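Local coordinates for protein transcriptional regulator, Crp/Fnr family (Eubacterium rectale ATCC 33656, PDB 3DV8) that probably regulates transcription as a Crp/Fnr-family factor, coupling a cyclic nucleotide-binding-type sensor domain to a helix-turn-helix DNA-binding domain, at residues A[54-59]-A[96-101]; A[46-51]-A[103-108]; A[68-73]-A[133-138]. All blocks are in the same frame, centred on the assembly; numbering follows the deposited sequence.

Contact 1. Residues A[54-59]-A[96-101]; sequences QLRTYI and EAEKDT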
loop_
_atom_site.group_PDB
_atom_site.type_symbol
_atom_site.label_atom_id
_atom_site.label_comp_id
_atom_site.label_asym_id
_atom_site.label_seq_id
_atom_site.Cartn_x
_atom_site.Cartn_y
_atom_site.Cartn_z
ATOM N N GLN A 54 -21.060 -4.148 -6.240
ATOM C CA GLN A 54 -19.826 -3.388 -6.397
ATOM C C GLN A 54 -19.576 -2.480 -5.181
ATOM O O GLN A 54 -20.436 -1.663 -4.831
ATOM C CB GLN A 54 -19.907 -2.576 -7.690
ATOM C CG GLN A 54 -18.603 -1.882 -8.110
ATOM C CD GLN A 54 -18.752 -1.112 -9.417
ATOM O OE1 GLN A 54 -19.292 -1.622 -10.400
ATOM N NE2 GLN A 54 -18.263 0.113 -9.432
ATOM N N LEU A 55 -18.415 -2.675 -4.533
ATOM C CA LEU A 55 -17.975 -1.897 -3.368
ATOM C C LEU A 55 -16.740 -1.090 -3.739
ATOM O O LEU A 55 -15.957 -1.485 -4.618
ATOM C CB LEU A 55 -17.658 -2.795 -2.168
ATOM C CG LEU A 55 -18.780 -3.686 -1.621
ATOM C CD1 LEU A 55 -18.254 -4.497 -0.425
ATOM C CD2 LEU A 55 -20.029 -2.875 -1.229
ATOM N N ARG A 56 -16.572 0.031 -3.049
ATOM C CA ARG A 56 -15.477 0.947 -3.282
ATOM C C ARG A 56 -14.759 1.293 -1.968
ATOM O O ARG A 56 -15.364 1.918 -1.084
ATOM C CB ARG A 56 -16.066 2.207 -3.890
ATOM C CG ARG A 56 -15.065 3.278 -4.275
ATOM C CD ARG A 56 -15.605 4.658 -3.981
ATOM N NE ARG A 56 -14.569 5.675 -4.147
ATOM C CZ ARG A 56 -14.651 6.933 -3.730
ATOM N NH1 ARG A 56 -15.697 7.359 -3.035
ATOM N NH2 ARG A 56 -13.631 7.751 -3.961
ATOM N N THR A 57 -13.479 0.894 -1.860
ATOM C CA THR A 57 -12.632 1.219 -0.712
ATOM C C THR A 57 -11.862 2.486 -1.064
ATOM O O THR A 57 -11.208 2.542 -2.089
ATOM C CB THR A 57 -11.683 0.086 -0.355
ATOM O OG1 THR A 57 -12.468 -1.049 0.006
ATOM C CG2 THR A 57 -10.772 0.470 0.830
ATOM N N TYR A 58 -11.977 3.506 -0.217
ATOM C CA TYR A 58 -11.309 4.787 -0.423
ATOM C C TYR A 58 -10.868 5.439 0.887
ATOM O O TYR A 58 -11.212 4.974 1.993
ATOM C CB TYR A 58 -12.220 5.730 -1.222
ATOM C CG TYR A 58 -13.515 6.192 -0.550
ATOM C CD1 TYR A 58 -14.604 5.318 -0.383
ATOM C CD2 TYR A 58 -13.680 7.527 -0.151
ATOM C CE1 TYR A 58 -15.812 5.751 0.206
ATOM C CE2 TYR A 58 -14.873 7.968 0.440
ATOM C CZ TYR A 58 -15.938 7.077 0.611
ATOM O OH TYR A 58 -17.101 7.522 1.192
ATOM N N ILE A 59 -10.078 6.499 0.742
ATOM C CA ILE A 59 -9.594 7.274 1.874
ATOM C C ILE A 59 -10.010 8.721 1.677
ATOM O O ILE A 59 -10.152 9.177 0.549
ATOM C CB ILE A 59 -8.069 7.090 2.117
ATOM C CG1 ILE A 59 -7.216 7.540 0.915
ATOM C CG2 ILE A 59 -7.792 5.630 2.473
ATOM C CD1 ILE A 59 -5.720 7.475 1.174
ATOM N N GLU A 96 -17.871 1.711 0.670
ATOM C CA GLU A 96 -19.266 2.003 0.331
ATOM C C GLU A 96 -19.731 1.250 -0.916
ATOM O O GLU A 96 -18.905 0.870 -1.751
ATOM C CB GLU A 96 -19.449 3.513 0.137
ATOM C CG GLU A 96 -18.766 4.083 -1.112
ATOM C CD GLU A 96 -18.898 5.588 -1.261
ATOM O OE1 GLU A 96 -19.205 6.292 -0.276
ATOM O OE2 GLU A 96 -18.670 6.067 -2.388
ATOM N N ALA A 97 -21.051 1.082 -1.041
ATOM C CA ALA A 97 -21.669 0.402 -2.191
ATOM C C ALA A 97 -21.819 1.361 -3.383
ATOM O O ALA A 97 -22.524 2.368 -3.279
ATOM C CB ALA A 97 -23.050 -0.171 -1.802
ATOM N N GLU A 98 -21.154 1.053 -4.496
ATOM C CA GLU A 98 -21.295 1.836 -5.749
ATOM C C GLU A 98 -22.530 1.459 -6.565
ATOM O O GLU A 98 -22.979 2.247 -7.397
ATOM C CB GLU A 98 -20.060 1.723 -6.632
ATOM C CG GLU A 98 -18.926 2.541 -6.146
ATOM C CD GLU A 98 -17.790 2.538 -7.129
ATOM O OE1 GLU A 98 -17.272 1.437 -7.454
ATOM O OE2 GLU A 98 -17.417 3.648 -7.554
ATOM N N LYS A 99 -22.994 0.227 -6.388
ATOM C CA LYS A 99 -24.242 -0.277 -6.957
ATOM C C LYS A 99 -24.915 -1.025 -5.822
ATOM O O LYS A 99 -24.267 -1.266 -4.784
ATOM C CB LYS A 99 -23.959 -1.211 -8.126
ATOM C CG LYS A 99 -23.295 -0.510 -9.313
ATOM C CD LYS A 99 -23.117 -1.480 -10.474
ATOM C CE LYS A 99 -22.673 -0.775 -11.739
ATOM N NZ LYS A 99 -21.314 -0.255 -11.618
ATOM N N ASP A 100 -26.204 -1.350 -5.982
ATOM C CA ASP A 100 -26.943 -2.134 -4.970
ATOM C C ASP A 100 -26.228 -3.463 -4.830
ATOM O O ASP A 100 -26.011 -4.132 -5.837
ATOM C CB ASP A 100 -28.399 -2.384 -5.374
ATOM C CG ASP A 100 -29.262 -1.142 -5.302
ATOM O OD1 ASP A 100 -28.768 -0.041 -4.972
ATOM O OD2 ASP A 100 -30.468 -1.282 -5.584
ATOM N N THR A 101 -25.855 -3.830 -3.605
ATOM C CA THR A 101 -25.042 -5.022 -3.371
ATOM C C THR A 101 -25.616 -6.004 -2.345
ATOM O O THR A 101 -26.090 -5.598 -1.284
ATOM C CB THR A 101 -23.618 -4.602 -2.947
ATOM O OG1 THR A 101 -23.102 -3.669 -3.907
ATOM C CG2 THR A 101 -22.688 -5.809 -2.866
#
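In the beta roll of the cyclic nucleotide-binding-type domain, two antiparallel strands part company where Gln54, Arg56 and Tyr58 meet Glu96, Glu98, Lys99 and Thr101. Arg56 and Glu96 form a hydrogen-bonded pair, with Arg56 N donating a hydrogen bond to Glu96 O and Glu96 N donating one to Arg56 O. Leu55 and Ala97 follow as a non-hydrogen-bonded pair, and their side chains meet on the other face of the sheet, Leu55 CD2 lying 4.1 Å from Ala97 CB. Past this point the polar side chain of Gln54 carries the contact. Its CG is anti to the backbone N (chi1 -171°), and the extended chain beyond carries the amide across Glu98 and Lys99 at a slant. Gln54 NE2 gives a straight bond of 2.6 Å to Glu98 OE1, which it meets from above the carboxylate plane, while Gln54 OE1 receives Lys99 NZ at 2.7 Å. The backbone of the same glutamine is gripped too: its O takes Glu98 N, and its N reaches Thr101 OG1 at 3.1 Å. On the Arg56 face, Glu96 divides its carboxylate. OE2 forms a weak salt bridge with Arg56 NH1 at 3.3 Å, and OE1 lies 2.8 Å from Tyr58 OH in a weak hydrogen bond. Arg56 NH1 also rests over the centre of the Tyr58 ring. The arginine is held further by strand 66-72, through Thr68 to NE and Glu66 to NH1; Glu98 has a second partner in Arg71, and Lys99 in Glu163. Acids and bases are thus interleaved round a buried arginine, the acids themselves being partly exposed; their opposite charges would be expected to offset one another, and two bonds to its amide fix which way the Gln54 side chain is turned.

Contact 2. Residues A[46-51]-A[103-108]; sequences GLLLVK and LWIIPA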
loop_
_atom_site.group_PDB
_atom_site.type_symbol
_atom_site.label_atom_id
_atom_site.label_comp_id
_atom_site.label_asym_id
_atom_site.label_seq_id
_atom_site.Cartn_x
_atom_site.Cartn_y
_atom_site.Cartn_z
ATOM N N GLY A 46 -17.206 -6.952 10.020
ATOM C CA GLY A 46 -16.644 -8.267 9.703
ATOM C C GLY A 46 -16.189 -8.365 8.267
ATOM O O GLY A 46 -16.181 -7.360 7.551
ATOM N N LEU A 47 -15.796 -9.572 7.857
ATOM C CA LEU A 47 -15.394 -9.823 6.467
ATOM C C LEU A 47 -16.663 -9.858 5.628
ATOM O O LEU A 47 -17.665 -10.407 6.077
ATOM C CB LEU A 47 -14.599 -11.126 6.292
ATOM C CG LEU A 47 -13.148 -11.102 6.792
ATOM C CD1 LEU A 47 -13.019 -11.118 8.321
ATOM C CD2 LEU A 47 -12.411 -12.274 6.205
ATOM N N LEU A 48 -16.616 -9.255 4.437
ATOM C CA LEU A 48 -17.767 -9.178 3.528
ATOM C C LEU A 48 -17.485 -10.034 2.298
ATOM O O LEU A 48 -16.432 -9.889 1.693
ATOM C CB LEU A 48 -18.055 -7.729 3.083
ATOM C CG LEU A 48 -18.043 -6.626 4.148
ATOM C CD1 LEU A 48 -18.178 -5.253 3.519
ATOM C CD2 LEU A 48 -19.112 -6.850 5.201
ATOM N N LEU A 49 -18.411 -10.936 1.958
ATOM C CA LEU A 49 -18.337 -11.756 0.743
ATOM C C LEU A 49 -19.405 -11.158 -0.178
ATOM O O LEU A 49 -20.602 -11.163 0.153
ATOM C CB LEU A 49 -18.611 -13.237 1.037
ATOM C CG LEU A 49 -18.492 -14.225 -0.135
ATOM C CD1 LEU A 49 -17.084 -14.231 -0.747
ATOM C CD2 LEU A 49 -18.887 -15.650 0.289
ATOM N N VAL A 50 -18.967 -10.604 -1.301
ATOM C CA VAL A 50 -19.867 -9.979 -2.263
ATOM C C VAL A 50 -20.522 -11.069 -3.114
ATOM O O VAL A 50 -19.864 -11.677 -3.954
ATOM C CB VAL A 50 -19.107 -8.938 -3.156
ATOM C CG1 VAL A 50 -20.022 -8.347 -4.236
ATOM C CG2 VAL A 50 -18.497 -7.818 -2.294
ATOM N N LYS A 51 -21.802 -11.350 -2.858
ATOM C CA LYS A 51 -22.572 -12.293 -3.688
ATOM C C LYS A 51 -22.790 -11.650 -5.063
ATOM O O LYS A 51 -22.542 -12.281 -6.095
ATOM C CB LYS A 51 -23.933 -12.645 -3.072
ATOM C CG LYS A 51 -24.706 -13.729 -3.859
ATOM C CD LYS A 51 -26.161 -13.850 -3.429
ATOM C CE LYS A 51 -26.930 -14.775 -4.363
ATOM N NZ LYS A 51 -28.376 -14.827 -4.022
ATOM N N LEU A 103 -24.565 -8.843 0.112
ATOM C CA LEU A 103 -23.400 -9.286 0.877
ATOM C C LEU A 103 -23.762 -10.347 1.911
ATOM O O LEU A 103 -24.910 -10.462 2.336
ATOM C CB LEU A 103 -22.798 -8.122 1.693
ATOM C CG LEU A 103 -22.217 -6.850 1.092
ATOM C CD1 LEU A 103 -23.261 -6.068 0.326
ATOM C CD2 LEU A 103 -21.681 -5.982 2.223
ATOM N N TRP A 104 -22.741 -11.112 2.281
ATOM C CA TRP A 104 -22.755 -11.983 3.446
ATOM C C TRP A 104 -21.678 -11.375 4.336
ATOM O O TRP A 104 -20.637 -10.928 3.824
ATOM C CB TRP A 104 -22.353 -13.416 3.134
ATOM C CG TRP A 104 -23.365 -14.208 2.443
ATOM C CD1 TRP A 104 -24.545 -14.631 2.952
ATOM C CD2 TRP A 104 -23.269 -14.750 1.126
ATOM N NE1 TRP A 104 -25.217 -15.384 2.022
ATOM C CE2 TRP A 104 -24.454 -15.476 0.890
ATOM C CE3 TRP A 104 -22.297 -14.684 0.113
ATOM C CZ2 TRP A 104 -24.703 -16.138 -0.326
ATOM C CZ3 TRP A 104 -22.544 -15.341 -1.104
ATOM C CH2 TRP A 104 -23.741 -16.059 -1.307
ATOM N N ILE A 105 -21.930 -11.346 5.645
ATOM C CA ILE A 105 -20.961 -10.860 6.623
ATOM C C ILE A 105 -20.597 -12.007 7.580
ATOM O O ILE A 105 -21.483 -12.652 8.136
ATOM C CB ILE A 105 -21.483 -9.662 7.444
ATOM C CG1 ILE A 105 -22.122 -8.594 6.538
ATOM C CG2 ILE A 105 -20.332 -9.068 8.282
ATOM C CD1 ILE A 105 -22.575 -7.344 7.285
ATOM N N ILE A 106 -19.302 -12.288 7.711
ATOM C CA ILE A 106 -18.786 -13.242 8.687
ATOM C C ILE A 106 -18.354 -12.314 9.825
ATOM O O ILE A 106 -17.436 -11.522 9.615
ATOM C CB ILE A 106 -17.559 -14.040 8.172
ATOM C CG1 ILE A 106 -17.900 -14.824 6.902
ATOM C CG2 ILE A 106 -17.045 -14.996 9.267
ATOM C CD1 ILE A 106 -16.698 -15.516 6.292
ATOM N N PRO A 107 -19.027 -12.353 11.005
ATOM C CA PRO A 107 -18.628 -11.499 12.148
ATOM C C PRO A 107 -17.127 -11.570 12.485
ATOM O O PRO A 107 -16.543 -12.656 12.414
ATOM C CB PRO A 107 -19.480 -12.045 13.304
ATOM C CG PRO A 107 -20.703 -12.536 12.642
ATOM C CD PRO A 107 -20.216 -13.157 11.351
ATOM N N ALA A 108 -16.536 -10.415 12.814
ATOM C CA ALA A 108 -15.095 -10.281 13.082
ATOM C C ALA A 108 -14.590 -11.174 14.208
ATOM O O ALA A 108 -13.581 -11.855 14.035
ATOM C CB ALA A 108 -14.735 -8.833 13.355
#
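Leu48 spreads its two methyl groups over the neighbouring strand, CD1 reaching Leu103 CD2 at 3.8 Å and CD2 reaching Ile105 CG1 at 3.7 Å. This face of the contact is tightly packed. Leu48 and Ile105 lie side by side and point the same way, whereas Leu103 comes across at a slant; Ile37 of strand 36-39 touches both leucines and closes this face within the roll. The backbones behind them run antiparallel, their axes 4.7 Å apart at the closest. Leu49 and Trp104 exchange nearly straight N-H...O bonds, and Ile106 N is bound equally well to Leu47 O. The return bond from Leu47 N to Ile106 O is weak, and beyond it Gly46 has backbone angles that call for glycine; a side chain there would also run into the carbonyl of Ile106.

The other face, that of Leu49 and Trp104, is close-packed at Leu49 and opens to solvent at Lys51. The indole extends beside Leu49, with CE3 3.5 Å from Leu49 CD2, and its benzo ring carries the solvent-exposed Lys51 in an off-centre CH-pi contact, Lys51 CB standing 4.1 Å from the ring centroid. CB, CG and CD of the lysine lie near the ring, CG anti to the backbone N (chi1 -175°), while the extended chain leads the amino end away. An alanine in place of Trp104 would probably uncover Leu49 CD2 and leave the Lys51 methylenes free to move. Pro107 then ends the strand as the N-cap of helix 108-117. Paired antiparallel strands of this kind, with one aliphatic face turned inward, are typical of the double-stranded beta-helix of cupin-like, cyclic nucleotide-binding domains.

Contact 3. Residues A[68-73]-A[133-138]; sequences TLYRLF and FSDVMW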
loop_
_atom_site.group_PDB
_atom_site.type_symbol
_atom_site.label_atom_id
_atom_site.label_comp_id
_atom_site.label_asym_id
_atom_site.label_seq_id
_atom_site.Cartn_x
_atom_site.Cartn_y
_atom_site.Cartn_z
ATOM N N THR A 68 -9.798 6.558 -4.639
ATOM C CA THR A 68 -10.167 5.134 -4.558
ATOM C C THR A 68 -8.904 4.264 -4.478
ATOM O O THR A 68 -8.010 4.390 -5.316
ATOM C CB THR A 68 -10.991 4.670 -5.799
ATOM O OG1 THR A 68 -12.199 5.435 -5.881
ATOM C CG2 THR A 68 -11.342 3.175 -5.741
ATOM N N LEU A 69 -8.842 3.396 -3.470
ATOM C CA LEU A 69 -7.741 2.457 -3.321
ATOM C C LEU A 69 -7.966 1.268 -4.264
ATOM O O LEU A 69 -7.072 0.894 -5.019
ATOM C CB LEU A 69 -7.594 2.003 -1.868
ATOM C CG LEU A 69 -7.321 3.109 -0.836
ATOM C CD1 LEU A 69 -7.101 2.479 0.527
ATOM C CD2 LEU A 69 -6.117 3.966 -1.203
ATOM N N TYR A 70 -9.157 0.688 -4.215
ATOM C CA TYR A 70 -9.524 -0.441 -5.074
ATOM C C TYR A 70 -11.028 -0.636 -5.038
ATOM O O TYR A 70 -11.723 -0.049 -4.198
ATOM C CB TYR A 70 -8.829 -1.737 -4.606
ATOM C CG TYR A 70 -9.089 -2.078 -3.151
ATOM C CD1 TYR A 70 -10.204 -2.837 -2.776
ATOM C CD2 TYR A 70 -8.221 -1.622 -2.141
ATOM C CE1 TYR A 70 -10.465 -3.130 -1.437
ATOM C CE2 TYR A 70 -8.459 -1.917 -0.793
ATOM C CZ TYR A 70 -9.592 -2.667 -0.446
ATOM O OH TYR A 70 -9.842 -2.970 0.872
ATOM N N ARG A 71 -11.508 -1.479 -5.946
ATOM C CA ARG A 71 -12.912 -1.870 -6.023
ATOM C C ARG A 71 -13.041 -3.384 -5.829
ATOM O O ARG A 71 -12.158 -4.154 -6.227
ATOM C CB ARG A 71 -13.513 -1.451 -7.359
ATOM C CG ARG A 71 -13.864 0.027 -7.451
ATOM C CD ARG A 71 -14.142 0.396 -8.903
ATOM N NE ARG A 71 -14.976 1.584 -9.100
ATOM C CZ ARG A 71 -15.184 2.179 -10.280
ATOM N NH1 ARG A 71 -14.557 1.791 -11.394
ATOM N NH2 ARG A 71 -15.994 3.227 -10.347
ATOM N N LEU A 72 -14.148 -3.782 -5.202
ATOM C CA LEU A 72 -14.506 -5.180 -4.981
ATOM C C LEU A 72 -15.795 -5.444 -5.780
ATOM O O LEU A 72 -16.735 -4.644 -5.723
ATOM C CB LEU A 72 -14.709 -5.446 -3.489
ATOM C CG LEU A 72 -13.535 -5.165 -2.540
ATOM C CD1 LEU A 72 -13.989 -5.423 -1.120
ATOM C CD2 LEU A 72 -12.303 -6.016 -2.865
ATOM N N PHE A 73 -15.813 -6.553 -6.529
ATOM C CA PHE A 73 -16.947 -6.964 -7.393
ATOM C C PHE A 73 -17.543 -8.296 -6.904
ATOM O O PHE A 73 -17.218 -8.738 -5.799
ATOM C CB PHE A 73 -16.447 -7.072 -8.840
ATOM C CG PHE A 73 -15.867 -5.801 -9.366
ATOM C CD1 PHE A 73 -16.705 -4.803 -9.877
ATOM C CD2 PHE A 73 -14.488 -5.590 -9.348
ATOM C CE1 PHE A 73 -16.177 -3.608 -10.377
ATOM C CE2 PHE A 73 -13.936 -4.396 -9.846
ATOM C CZ PHE A 73 -14.782 -3.400 -10.366
ATOM N N PHE A 133 -2.794 -5.286 -0.869
ATOM C CA PHE A 133 -1.481 -4.605 -0.800
ATOM C C PHE A 133 -1.019 -4.388 -2.247
ATOM O O PHE A 133 -0.636 -3.275 -2.603
ATOM C CB PHE A 133 -0.435 -5.468 -0.062
ATOM C CG PHE A 133 0.755 -4.708 0.528
ATOM C CD1 PHE A 133 1.244 -3.498 0.007
ATOM C CD2 PHE A 133 1.460 -5.300 1.584
ATOM C CE1 PHE A 133 2.347 -2.869 0.576
ATOM C CE2 PHE A 133 2.572 -4.688 2.148
ATOM C CZ PHE A 133 3.024 -3.472 1.646
ATOM N N SER A 134 -1.084 -5.445 -3.069
ATOM C CA SER A 134 -0.721 -5.359 -4.491
ATOM C C SER A 134 -1.593 -4.334 -5.247
ATOM O O SER A 134 -1.045 -3.569 -6.040
ATOM C CB SER A 134 -0.777 -6.726 -5.187
ATOM O OG SER A 134 0.057 -7.678 -4.552
ATOM N N ASP A 135 -2.913 -4.301 -4.979
ATOM C CA ASP A 135 -3.838 -3.305 -5.588
ATOM C C ASP A 135 -3.372 -1.874 -5.283
ATOM O O ASP A 135 -3.255 -1.035 -6.183
ATOM C CB ASP A 135 -5.290 -3.441 -5.067
ATOM C CG ASP A 135 -5.976 -4.742 -5.480
ATOM O OD1 ASP A 135 -5.574 -5.359 -6.482
ATOM O OD2 ASP A 135 -6.955 -5.137 -4.805
ATOM N N VAL A 136 -3.108 -1.619 -4.004
ATOM C CA VAL A 136 -2.597 -0.327 -3.542
ATOM C C VAL A 136 -1.201 0.003 -4.118
ATOM O O VAL A 136 -0.893 1.171 -4.347
ATOM C CB VAL A 136 -2.626 -0.251 -1.992
ATOM C CG1 VAL A 136 -1.892 0.952 -1.494
ATOM C CG2 VAL A 136 -4.082 -0.245 -1.490
HETATM N N MSE A 137 -0.367 -1.008 -4.357
HETATM C CA MSE A 137 0.955 -0.782 -4.998
HETATM C C MSE A 137 0.855 -0.419 -6.479
HETATM O O MSE A 137 1.701 0.337 -6.968
HETATM C CB MSE A 137 1.898 -1.958 -4.771
HETATM C CG MSE A 137 2.355 -2.101 -3.328
HETATM SE SE MSE A 137 3.698 -0.807 -2.827
HETATM C CE MSE A 137 2.633 0.605 -2.581
ATOM N N TRP A 138 -0.145 -0.969 -7.182
ATOM C CA TRP A 138 -0.433 -0.569 -8.564
ATOM C C TRP A 138 -0.879 0.904 -8.570
ATOM O O TRP A 138 -0.510 1.652 -9.488
ATOM C CB TRP A 138 -1.477 -1.472 -9.240
ATOM C CG TRP A 138 -2.013 -0.892 -10.531
ATOM C CD1 TRP A 138 -1.403 -0.897 -11.760
ATOM C CD2 TRP A 138 -3.261 -0.192 -10.704
ATOM N NE1 TRP A 138 -2.196 -0.248 -12.687
ATOM C CE2 TRP A 138 -3.339 0.194 -12.068
ATOM C CE3 TRP A 138 -4.324 0.144 -9.835
ATOM C CZ2 TRP A 138 -4.449 0.896 -12.590
ATOM C CZ3 TRP A 138 -5.429 0.853 -10.349
ATOM C CH2 TRP A 138 -5.479 1.217 -11.719
#
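Leu69 and Tyr70, which form a classic beta bulge opposite Thr57, bring strand 68-72 of the beta roll against the long helix 119-145, the helix that pairs subunits in Crp/Fnr proteins. The apolar contacts come first. Within the two segments Val136 CG2 makes both of them: it approaches Leu69 CB at 4.2 Å and lies near the plane of the Tyr70 ring, at its edge, 4.4 Å from CD2. Both residues of the bulge touch the same valine, consistent with the bulge turning consecutive residues to one side, and Leu69 also touches Leu139 of the helix. No hydrogen bond joins the two segments, and the strand and helix axes approach no closer than 7.6 Å.

Contacts with the second subunit continue the apolar layer. Met137 of that subunit, a selenomethionine, packs on both Leu69 and Val136, and Phe133 stacks on Phe133 of the second subunit. The roll thus touches the dimer interface directly.

The polar contribution is slight. The side chain of Asp135 sets out toward the strand, crosses that of Tyr70 at about a right angle, and makes a long, weak ion pair with Arg132. Asp135 OD2 comes to 3.9 Å from Tyr70 CB.

Overall arrangement
Contacts 1 and 2 both close the beta roll but in different sheets. Strands 46-50 and 55-60 are consecutive, as are 94-97 and 101-107, so contact 1 is nested within the chain loop closed by contact 2. Their centres are about 14 Å apart, and Leu55 meets Leu48 and Val50 between the sheets. Contact 3, whose centre is about 12 Å from that of contact 1, reaches the same sheet, since strand 66-72 neighbours 55-60; the Arg71-Glu98 salt bridge ties the two. Contacts 2 and 3 have centres about 18 Å apart; along the chain the segments of contact 3 alternate with those of both others. Contact 3 carries the roll onto helix 119-145, linking it to the subunit interface.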